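PDB 4YOD: thioredoxin-like protein from Bacteroides caccae ATCC 43185, which is of unknown function but pairs a helical domain with a thioredoxin-like fold and may act as a thiol-disulphide oxidoreductase. Local coordinates for residues 15-20 / 36-41; 42-47 / 84-89; 199-204 / 282-287. All coordinates share one frame; numbering follows the deposited sequence.

Contact 1 (15-20 / 36-41)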
# COMPACT_ATOMS: atom_id res chain seq x y z
N PHE A 15 21.82 18.62 -9.23
CA PHE A 15 21.70 17.16 -9.12
C PHE A 15 22.23 16.49 -10.38
O PHE A 15 21.83 16.86 -11.49
CB PHE A 15 20.24 16.72 -8.85
CG PHE A 15 20.02 15.22 -8.89
CD1 PHE A 15 20.36 14.42 -7.81
CD2 PHE A 15 19.48 14.62 -10.02
CE1 PHE A 15 20.19 13.03 -7.87
CE2 PHE A 15 19.32 13.23 -10.08
CZ PHE A 15 19.67 12.45 -8.99
N THR A 16 23.10 15.49 -10.22
CA THR A 16 23.71 14.77 -11.33
C THR A 16 23.55 13.25 -11.13
O THR A 16 23.83 12.73 -10.06
CB THR A 16 25.20 15.17 -11.49
OG1 THR A 16 25.29 16.59 -11.65
CG2 THR A 16 25.88 14.48 -12.68
N LEU A 17 23.12 12.58 -12.19
CA LEU A 17 22.97 11.13 -12.24
C LEU A 17 24.32 10.48 -12.58
O LEU A 17 25.11 11.09 -13.31
CB LEU A 17 21.92 10.74 -13.30
CG LEU A 17 20.47 10.71 -12.85
CD1 LEU A 17 19.54 10.75 -14.04
CD2 LEU A 17 20.18 9.47 -12.04
N PRO A 18 24.61 9.25 -12.09
CA PRO A 18 25.87 8.59 -12.48
C PRO A 18 25.78 8.08 -13.92
O PRO A 18 24.69 7.74 -14.39
CB PRO A 18 25.98 7.45 -11.46
CG PRO A 18 24.57 7.09 -11.18
CD PRO A 18 23.78 8.37 -11.23
N ALA A 19 26.92 8.02 -14.61
CA ALA A 19 26.97 7.56 -16.00
C ALA A 19 26.95 6.02 -16.09
O ALA A 19 27.79 5.36 -15.48
CB ALA A 19 28.21 8.11 -16.69
N ILE A 20 25.97 5.47 -16.84
CA ILE A 20 25.84 4.02 -17.07
C ILE A 20 26.85 3.60 -18.17
O ILE A 20 26.82 4.17 -19.26
CB ILE A 20 24.37 3.62 -17.44
CG1 ILE A 20 23.39 3.98 -16.30
CG2 ILE A 20 24.26 2.13 -17.81
CD1 ILE A 20 21.99 4.33 -16.78
N LYS A 36 21.26 1.42 -7.65
CA LYS A 36 22.34 1.35 -6.68
C LYS A 36 23.20 2.61 -6.58
O LYS A 36 23.58 2.97 -5.46
CB LYS A 36 23.24 0.14 -6.98
CG LYS A 36 22.62 -1.16 -6.42
CD LYS A 36 23.36 -2.42 -6.87
CE LYS A 36 22.74 -3.66 -6.29
NZ LYS A 36 23.49 -4.89 -6.66
N HIS A 37 23.46 3.31 -7.70
CA HIS A 37 24.34 4.47 -7.74
C HIS A 37 23.60 5.81 -7.87
O HIS A 37 24.25 6.85 -7.95
CB HIS A 37 25.32 4.31 -8.92
CG HIS A 37 26.20 3.11 -8.78
ND1 HIS A 37 27.51 3.24 -8.33
CD2 HIS A 37 25.93 1.80 -8.97
CE1 HIS A 37 27.98 2.00 -8.27
NE2 HIS A 37 27.06 1.10 -8.64
N TYR A 38 22.26 5.79 -7.83
CA TYR A 38 21.38 6.96 -8.02
C TYR A 38 21.80 8.20 -7.25
O TYR A 38 21.79 9.28 -7.84
CB TYR A 38 19.92 6.61 -7.65
CG TYR A 38 18.92 7.65 -8.12
CD1 TYR A 38 18.44 7.64 -9.42
CD2 TYR A 38 18.52 8.69 -7.28
CE1 TYR A 38 17.56 8.62 -9.88
CE2 TYR A 38 17.63 9.67 -7.72
CZ TYR A 38 17.15 9.63 -9.02
OH TYR A 38 16.29 10.59 -9.47
N TRP A 39 22.15 8.04 -5.95
CA TRP A 39 22.46 9.13 -5.04
C TRP A 39 23.96 9.36 -4.81
O TRP A 39 24.31 10.15 -3.94
CB TRP A 39 21.78 8.85 -3.68
CG TRP A 39 20.28 8.78 -3.77
CD1 TRP A 39 19.52 7.65 -3.82
CD2 TRP A 39 19.37 9.88 -3.89
NE1 TRP A 39 18.18 7.98 -3.89
CE2 TRP A 39 18.06 9.34 -3.96
CE3 TRP A 39 19.52 11.29 -3.91
CZ2 TRP A 39 16.91 10.15 -4.04
CZ3 TRP A 39 18.39 12.09 -4.00
CH2 TRP A 39 17.10 11.52 -4.08
N ASP A 40 24.83 8.68 -5.58
CA ASP A 40 26.28 8.76 -5.44
C ASP A 40 26.87 10.19 -5.50
O ASP A 40 27.87 10.44 -4.82
CB ASP A 40 26.95 7.93 -6.55
CG ASP A 40 27.03 6.43 -6.30
OD1 ASP A 40 26.34 5.94 -5.38
OD2 ASP A 40 27.80 5.75 -7.03
N ASN A 41 26.27 11.10 -6.29
CA ASN A 41 26.79 12.46 -6.46
C ASN A 41 26.09 13.49 -5.60
O ASN A 41 26.25 14.69 -5.80
CB ASN A 41 26.73 12.85 -7.94
CG ASN A 41 27.62 11.99 -8.78
OD1 ASN A 41 28.54 11.32 -8.30
ND2 ASN A 41 27.36 11.96 -10.06
O HOH W 1 23.78 11.11 -7.82
O HOH W 2 24.40 15.98 -7.35
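Pro18 packs on a type I beta turn, His37 to Asp40, where the chain leaves helix 27-37. Its ring atom CG lies 3.3 Å from His37 O and 3.7 Å from His37 CB. The same carbonyl accepts the turn bond from Asp40 N. The imidazole leads away from Pro18. Its ND1 donates to the syn side of Asp40 OD2, 31° out of the carboxylate plane, in a bond that is not straight.

Tyr38 has CG anti to its backbone N (chi1 -167°). Its ring meets two residues of the extended segment 15-20. Both come obliquely to the same side of the ring plane. Leu17 CD2 is 3.5 Å from Tyr38 CE1, and Phe15 CZ is 3.7 Å from Tyr38 CE2. The two aromatic planes are 39° apart. The contact packs the N-terminal segment against the turn that follows helix 27-37, in the helical domain. Tyr38 OH is hydrogen-bonded to Ala59 O of helix 53-66.

No direct hydrogen bond joins the segments. One water donates to Thr16 O and Tyr38 O and accepts from Asn41 N. A second accepts from Thr16 N and donates to Asn41 O. Beside them, Asn41 CB lies 3.6 Å from Thr16 O.

Contact 2 (42-47 / 84-89)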
# COMPACT_ATOMS: atom_id res chain seq x y z
N VAL A 42 25.38 13.03 -4.58
CA VAL A 42 24.64 13.88 -3.65
C VAL A 42 25.37 13.93 -2.29
O VAL A 42 25.88 12.91 -1.82
CB VAL A 42 23.17 13.36 -3.53
CG1 VAL A 42 22.41 14.03 -2.39
CG2 VAL A 42 22.43 13.54 -4.86
N ASN A 43 25.43 15.13 -1.69
CA ASN A 43 26.00 15.38 -0.36
C ASN A 43 24.84 15.54 0.58
O ASN A 43 24.20 16.60 0.58
CB ASN A 43 26.90 16.66 -0.38
CG ASN A 43 27.48 17.02 0.98
OD1 ASN A 43 27.33 16.30 1.97
ND2 ASN A 43 28.19 18.15 1.05
N PHE A 44 24.53 14.49 1.38
CA PHE A 44 23.39 14.55 2.30
C PHE A 44 23.65 15.43 3.55
O PHE A 44 22.74 15.65 4.34
CB PHE A 44 22.93 13.16 2.70
CG PHE A 44 22.19 12.44 1.61
CD1 PHE A 44 21.03 12.99 1.04
CD2 PHE A 44 22.62 11.20 1.14
CE1 PHE A 44 20.32 12.31 0.05
CE2 PHE A 44 21.90 10.52 0.15
CZ PHE A 44 20.76 11.08 -0.39
N ALA A 45 24.85 15.98 3.69
CA ALA A 45 25.18 16.91 4.78
C ALA A 45 25.07 18.38 4.29
O ALA A 45 25.32 19.30 5.08
CB ALA A 45 26.58 16.62 5.29
N ASP A 46 24.67 18.59 3.01
CA ASP A 46 24.54 19.89 2.35
C ASP A 46 23.17 20.60 2.60
O ASP A 46 22.27 20.03 3.23
CB ASP A 46 24.76 19.70 0.83
CG ASP A 46 25.46 20.82 0.08
OD1 ASP A 46 25.55 21.94 0.63
OD2 ASP A 46 25.89 20.58 -1.07
N THR A 47 23.02 21.84 2.06
CA THR A 47 21.84 22.70 2.22
C THR A 47 20.85 22.59 1.02
O THR A 47 20.03 23.49 0.83
CB THR A 47 22.33 24.18 2.46
OG1 THR A 47 21.21 25.03 2.76
CG2 THR A 47 23.14 24.77 1.28
N ASP A 84 19.74 5.42 5.38
CA ASP A 84 20.88 5.31 6.32
C ASP A 84 21.88 6.42 6.08
O ASP A 84 22.40 7.00 7.04
CB ASP A 84 21.58 3.95 6.20
CG ASP A 84 20.82 2.77 6.80
OD1 ASP A 84 19.78 3.00 7.46
OD2 ASP A 84 21.26 1.61 6.60
N ARG A 85 22.14 6.74 4.81
CA ARG A 85 23.05 7.82 4.42
C ARG A 85 22.60 9.19 4.93
O ARG A 85 23.44 10.04 5.17
CB ARG A 85 23.19 7.89 2.88
CG ARG A 85 24.18 6.88 2.29
CD ARG A 85 24.49 7.24 0.83
NE ARG A 85 25.28 8.48 0.74
CZ ARG A 85 25.42 9.22 -0.35
NH1 ARG A 85 24.85 8.84 -1.49
NH2 ARG A 85 26.13 10.34 -0.32
N THR A 86 21.27 9.41 5.07
CA THR A 86 20.76 10.73 5.48
C THR A 86 20.94 10.99 6.98
O THR A 86 20.75 12.12 7.42
CB THR A 86 19.30 10.93 5.04
OG1 THR A 86 18.45 10.17 5.87
CG2 THR A 86 19.07 10.59 3.57
N ASN A 87 21.35 9.97 7.77
CA ASN A 87 21.66 10.08 9.20
C ASN A 87 22.81 11.07 9.46
O ASN A 87 23.05 11.45 10.61
CB ASN A 87 22.01 8.72 9.78
CG ASN A 87 20.79 7.89 10.08
OD1 ASN A 87 19.91 8.28 10.85
ND2 ASN A 87 20.71 6.73 9.48
N VAL A 88 23.51 11.52 8.41
CA VAL A 88 24.61 12.50 8.55
C VAL A 88 24.08 13.89 9.00
O VAL A 88 24.86 14.69 9.53
CB VAL A 88 25.46 12.64 7.26
CG1 VAL A 88 26.29 11.38 7.02
CG2 VAL A 88 24.59 12.97 6.04
N ASP A 89 22.79 14.17 8.79
CA ASP A 89 22.20 15.45 9.18
C ASP A 89 20.74 15.22 9.53
O ASP A 89 19.97 14.78 8.67
CB ASP A 89 22.35 16.50 8.04
CG ASP A 89 21.96 17.91 8.42
OD1 ASP A 89 20.76 18.14 8.73
OD2 ASP A 89 22.83 18.82 8.35
O HOH W 3 26.47 12.23 2.08
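Phe44 has CG anti to its carbonyl carbon (chi1 -74°). Its first side-chain bond points toward segment 84-89, and its ring packs against Arg85 and Thr86. The Arg85 chain bends at chi3 (69°), which sets NE at the edge of that ring. The ring and guanidinium planes stand 67° apart. Phe44 CD2 sits over the centre of one guanidinium face, 3.7 Å from Arg85 CZ.

Each face of the Phe44 ring is covered. Thr86 CG2 makes a CH-pi contact over the centre of one face, 4.0 Å from the centroid. Val42 CG1, from the phenylalanine's own segment, lies over the opposite face toward the rim. Val88 CG2 packs against Phe44 CB at 3.7 Å and against the Phe44 carbonyl group, and also touches Ala45.

Arg85 NH2 donates to Val42 O at 3.0 Å, tilted from the guanidinium plane. A water accepts from both Arg85 NH2 and Phe44 N. Arg85 NH1 makes a hydrogen bond to Trp39 O. Phe44 lies in a type I turn, Asn43 to Asp46, and Asn43 OD1 accepts from Ala45 N in an Asx turn. The contact joins this turn to the link between helices 72-85 and 90-105, where Asp89 is the N-cap of the second helix.

Phe44 O is buried with no polar partner; Asp89 CB lies 3.8 Å from it. The guanidinium, by contrast, is bonded to two backbone carbonyls and a water. These bonds limit its rotation, and the carbonyl dipoles probably offset part of its positive charge.

Contact 3 (199-204 / 282-287)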
# COMPACT_ATOMS: atom_id res chain seq x y z
N ALA A 199 -16.47 -5.11 -14.26
CA ALA A 199 -15.37 -6.02 -14.58
C ALA A 199 -15.94 -7.42 -14.85
O ALA A 199 -16.49 -8.03 -13.92
CB ALA A 199 -14.34 -6.04 -13.46
N PRO A 200 -15.93 -7.91 -16.11
CA PRO A 200 -16.59 -9.20 -16.41
C PRO A 200 -16.03 -10.41 -15.65
O PRO A 200 -16.82 -11.29 -15.28
CB PRO A 200 -16.38 -9.37 -17.91
CG PRO A 200 -16.15 -8.00 -18.42
CD PRO A 200 -15.43 -7.27 -17.35
N ILE A 201 -14.71 -10.46 -15.39
CA ILE A 201 -14.09 -11.58 -14.68
C ILE A 201 -14.68 -11.76 -13.25
O ILE A 201 -14.83 -12.90 -12.80
CB ILE A 201 -12.52 -11.49 -14.65
CG1 ILE A 201 -11.87 -12.84 -14.26
CG2 ILE A 201 -11.99 -10.33 -13.78
CD1 ILE A 201 -12.24 -14.06 -15.20
N ILE A 202 -15.05 -10.64 -12.55
CA ILE A 202 -15.63 -10.65 -11.20
C ILE A 202 -16.97 -11.41 -11.21
O ILE A 202 -17.12 -12.40 -10.49
CB ILE A 202 -15.81 -9.19 -10.65
CG1 ILE A 202 -14.49 -8.36 -10.69
CG2 ILE A 202 -16.45 -9.18 -9.25
CD1 ILE A 202 -13.37 -8.68 -9.72
N SER A 203 -17.91 -10.96 -12.06
CA SER A 203 -19.24 -11.54 -12.26
C SER A 203 -19.16 -13.03 -12.63
O SER A 203 -19.94 -13.82 -12.11
CB SER A 203 -20.00 -10.77 -13.34
OG SER A 203 -19.71 -9.39 -13.31
N GLN A 204 -18.19 -13.39 -13.50
CA GLN A 204 -17.97 -14.76 -13.97
C GLN A 204 -17.51 -15.68 -12.85
O GLN A 204 -18.11 -16.74 -12.68
CB GLN A 204 -16.94 -14.77 -15.12
CG GLN A 204 -16.60 -16.15 -15.69
CD GLN A 204 -15.27 -16.18 -16.43
OE1 GLN A 204 -14.85 -15.20 -17.09
NE2 GLN A 204 -14.59 -17.32 -16.38
N TYR A 282 -5.24 -9.24 -12.36
CA TYR A 282 -4.75 -10.41 -11.64
C TYR A 282 -5.65 -11.62 -11.88
O TYR A 282 -5.15 -12.72 -12.11
CB TYR A 282 -4.67 -10.14 -10.13
CG TYR A 282 -4.02 -11.27 -9.37
CD1 TYR A 282 -4.74 -12.41 -9.04
CD2 TYR A 282 -2.68 -11.23 -9.03
CE1 TYR A 282 -4.14 -13.49 -8.39
CE2 TYR A 282 -2.06 -12.29 -8.37
CZ TYR A 282 -2.80 -13.42 -8.05
OH TYR A 282 -2.21 -14.49 -7.43
N LEU A 283 -6.96 -11.44 -11.73
CA LEU A 283 -7.92 -12.54 -11.89
C LEU A 283 -7.99 -13.01 -13.34
O LEU A 283 -8.18 -14.20 -13.58
CB LEU A 283 -9.31 -12.11 -11.39
CG LEU A 283 -9.44 -11.92 -9.87
CD1 LEU A 283 -10.77 -11.33 -9.53
CD2 LEU A 283 -9.20 -13.24 -9.10
N MSE A 284 -7.79 -12.09 -14.30
CA MSE A 284 -7.81 -12.45 -15.72
C MSE A 284 -6.62 -13.34 -16.06
O MSE A 284 -6.76 -14.27 -16.86
CB MSE A 284 -7.83 -11.21 -16.60
CG MSE A 284 -9.19 -10.55 -16.68
SE MSE A 284 -9.13 -8.85 -17.63
CE MSE A 284 -8.93 -9.49 -19.42
N ILE A 285 -5.46 -13.07 -15.44
CA ILE A 285 -4.23 -13.82 -15.68
C ILE A 285 -4.25 -15.20 -14.99
O ILE A 285 -3.81 -16.18 -15.60
CB ILE A 285 -2.99 -12.99 -15.26
CG1 ILE A 285 -2.86 -11.70 -16.11
CG2 ILE A 285 -1.69 -13.80 -15.34
CD1 ILE A 285 -2.18 -10.49 -15.36
N HIS A 286 -4.77 -15.28 -13.76
CA HIS A 286 -4.74 -16.50 -12.96
C HIS A 286 -6.01 -17.34 -13.06
O HIS A 286 -5.88 -18.54 -13.31
CB HIS A 286 -4.40 -16.17 -11.51
CG HIS A 286 -3.05 -15.55 -11.39
ND1 HIS A 286 -2.89 -14.18 -11.47
CD2 HIS A 286 -1.84 -16.13 -11.32
CE1 HIS A 286 -1.58 -13.97 -11.40
NE2 HIS A 286 -0.91 -15.11 -11.31
N GLN A 287 -7.21 -16.74 -12.88
CA GLN A 287 -8.53 -17.40 -12.99
C GLN A 287 -8.63 -18.66 -12.13
O GLN A 287 -9.71 -19.23 -11.96
CB GLN A 287 -8.84 -17.73 -14.47
CG GLN A 287 -10.14 -17.12 -14.97
CD GLN A 287 -10.25 -17.14 -16.48
OE1 GLN A 287 -9.44 -16.55 -17.20
NE2 GLN A 287 -11.30 -17.76 -16.98
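Leu283, Met284 and Gln287 of the C-terminal segment meet Ile201, Ile202 and Gln204 of helix 200-207 in the thioredoxin-like fold. Both helices lie against the mixed sheet, where Leu283 touches Tyr176 and Ile202 touches Leu178 of the same strand, 176-181. The axes of the short segments 200-204 and 282-286 come within 9.8 Å, with N-to-C directions 63° apart. Helix 200-207 opens at Pro200 and follows helix 187-197, which starts at a thioredoxin-type CxxC pattern. The pair is consistent with the helices that share one sheet face in thioredoxin.

Tyr282 starts the segment and packs on the sheet. Leu283 points at helix 200-207 and is buried. Its CB lies 3.9 Å from Ile201 CG1. Ile201 CG1 is anti to the backbone N (chi1 -164°), which carries it toward Leu283. Met284, modelled as selenomethionine, is more exposed. Its CG lies 4.0 Å from Ile201 CB.

Gln287 is the last residue of the chain and is poorly ordered. Its alkyl part appears to extend the apolar contact past the helix, near Ile201 CD1, but this placement is uncertain. Its amide, whose orientation is also uncertain, comes near Gln204, whose NE2 is hydrogen-bonded to Glu208 OE2. Ile201 is thus met by Leu283 and Met284, and by the Gln287 side chain. Ile202 makes a separate contact with the second segment: its CD1 meets Leu283 CD1 at 3.7 Å, and the two side chains cross at about a right angle.

How the contacts relate
From the N terminus, contact 1 comes first. It closes the loop over helix 27-37, bringing the leading segment back to the turn after that helix. Contact 2 begins at the next residue and closes a longer loop that holds helices 53-66 and 72-85. The two are in series, neither nested nor crossed, yet they touch. Arg85 of contact 2 reaches into contact 1, Trp39 CE3 packs on Phe44 CZ, and Phe15 CD1 packs on Val42 CG2. Together they tie the first three helices of the helical domain. Contact 3 closes last, in the thioredoxin-like part, with its nearest atoms about 26 Å from contact 1. It brings the C-terminal helix back to helix 200-207.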